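Side-chain contact in glycoside hydrolase YxiA (Bacillus licheniformis, PDB 3LV4), which probably hydrolyses alpha-1,5-linked L-arabinan as a calcium-binding family 43 glycoside hydrolase: residues Leu107-Asp112 with Lys118-Phe123. Sequence-based numbering, arbitrary orientation.
Sequences LAVADD and KNKGIF
L107 is matched by two residues of the other strand, K120 and G121, a classic beta bulge in the antiparallel pairing. Its main bond runs from K120 N to L107 O at 2.7 Å, nearly straight (165°), while G121 N reaches the same oxygen only weakly. L107 N in turn donates to G121 O at 3.0 Å. Glycine suits the second bulge position, because at its positive phi of 125° a side chain would collide with the K120 carbonyl. Beyond the bulge V109 and K118 form a regular hydrogen-bonded pair, two bonds of 2.8 Å joining each N to the other residue's O. Between the bulge and this pair, A108 and N119 form a non-hydrogen-bonded pair with CA atoms 4.1 Å apart; alanine suits it because its methyl lies right against the K118 carbonyl. The side-chain amide of N119 adds a weak, bent bond from ND2 to L107 O (3.3 Å).

A turn at chi3 (57°) folds the K120 chain along L107, CD lying 3.9 Å from L107 CD2; the long methylene chain covers the leucine while NZ reaches T179 O. The same chain crosses V109, with K120 CD to V109 CG2 at 3.2 Å, shorter than ordinary contact. The F123 ring edge meets L107 N, and its CE2 also touches L107 CB.

K118 salt-bridges E63. Strand 118-126 edges a four-stranded antiparallel sheet, a blade of the family's five-bladed beta-propeller; strand 89-96 flanks 103-110 on its other side, its Y90 and Y92 packing against L107.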
# COMPACT_ATOMS: atom_id res chain seq x y z
N LEU A 107 -15.73 -6.81 13.94
CA LEU A 107 -15.38 -5.54 14.56
C LEU A 107 -15.10 -5.73 16.04
O LEU A 107 -15.86 -6.42 16.72
CB LEU A 107 -16.54 -4.55 14.39
CG LEU A 107 -16.42 -3.21 15.12
CD1 LEU A 107 -15.23 -2.40 14.57
CD2 LEU A 107 -17.74 -2.43 15.03
N ALA A 108 -14.01 -5.15 16.53
CA ALA A 108 -13.72 -5.10 17.96
C ALA A 108 -13.37 -3.66 18.30
O ALA A 108 -12.85 -2.94 17.46
CB ALA A 108 -12.58 -6.04 18.32
N VAL A 109 -13.66 -3.23 19.53
CA VAL A 109 -13.48 -1.83 19.91
C VAL A 109 -12.66 -1.73 21.19
O VAL A 109 -12.87 -2.52 22.12
CB VAL A 109 -14.83 -1.12 20.10
CG1 VAL A 109 -14.64 0.33 20.54
CG2 VAL A 109 -15.62 -1.19 18.81
N ALA A 110 -11.73 -0.78 21.24
CA ALA A 110 -10.94 -0.50 22.44
C ALA A 110 -11.08 0.96 22.88
O ALA A 110 -11.29 1.84 22.05
CB ALA A 110 -9.47 -0.82 22.21
N ASP A 111 -10.94 1.20 24.18
CA ASP A 111 -10.91 2.57 24.70
C ASP A 111 -9.55 3.19 24.42
O ASP A 111 -9.44 4.38 24.14
CB ASP A 111 -11.17 2.60 26.21
CG ASP A 111 -12.57 2.16 26.57
OD1 ASP A 111 -13.50 2.36 25.76
OD2 ASP A 111 -12.74 1.61 27.68
N ASP A 112 -8.52 2.36 24.52
CA ASP A 112 -7.14 2.78 24.32
C ASP A 112 -6.56 2.08 23.10
O ASP A 112 -6.86 0.91 22.85
CB ASP A 112 -6.30 2.41 25.54
CG ASP A 112 -6.23 3.53 26.54
OD1 ASP A 112 -5.21 4.26 26.53
OD2 ASP A 112 -7.20 3.69 27.32
N LYS A 118 -12.40 -5.27 22.37
CA LYS A 118 -13.53 -6.13 22.70
C LYS A 118 -14.42 -6.39 21.49
O LYS A 118 -14.85 -5.46 20.80
CB LYS A 118 -14.35 -5.55 23.85
CG LYS A 118 -13.63 -5.62 25.18
CD LYS A 118 -13.37 -7.07 25.62
CE LYS A 118 -14.67 -7.85 25.79
NZ LYS A 118 -14.43 -9.26 26.18
N ASN A 119 -14.69 -7.66 21.26
CA ASN A 119 -15.44 -8.11 20.10
C ASN A 119 -16.87 -7.57 20.10
O ASN A 119 -17.57 -7.66 21.12
CB ASN A 119 -15.43 -9.65 20.07
CG ASN A 119 -16.18 -10.22 18.88
OD1 ASN A 119 -16.84 -11.27 18.98
ND2 ASN A 119 -16.09 -9.55 17.75
N LYS A 120 -17.30 -7.01 18.96
CA LYS A 120 -18.68 -6.58 18.80
C LYS A 120 -19.42 -7.50 17.83
O LYS A 120 -20.64 -7.39 17.66
CB LYS A 120 -18.75 -5.13 18.30
CG LYS A 120 -18.20 -4.11 19.28
CD LYS A 120 -18.47 -2.69 18.81
CE LYS A 120 -19.95 -2.42 18.59
NZ LYS A 120 -20.22 -1.05 18.05
N GLY A 121 -18.67 -8.39 17.17
CA GLY A 121 -19.28 -9.38 16.30
C GLY A 121 -18.78 -9.43 14.87
O GLY A 121 -18.25 -8.44 14.34
N ILE A 122 -18.96 -10.60 14.26
CA ILE A 122 -18.71 -10.81 12.83
C ILE A 122 -19.83 -10.18 12.02
O ILE A 122 -21.01 -10.31 12.38
CB ILE A 122 -18.69 -12.32 12.51
CG1 ILE A 122 -17.54 -13.01 13.27
CG2 ILE A 122 -18.63 -12.54 11.00
CD1 ILE A 122 -17.57 -14.53 13.22
N PHE A 123 -19.49 -9.51 10.92
CA PHE A 123 -20.52 -8.90 10.07
C PHE A 123 -20.41 -9.24 8.59
O PHE A 123 -21.29 -8.89 7.81
CB PHE A 123 -20.61 -7.37 10.29
CG PHE A 123 -19.37 -6.61 9.90
CD1 PHE A 123 -19.19 -6.17 8.59
CD2 PHE A 123 -18.39 -6.33 10.83
CE1 PHE A 123 -18.05 -5.46 8.22
CE2 PHE A 123 -17.24 -5.62 10.48
CZ PHE A 123 -17.07 -5.18 9.18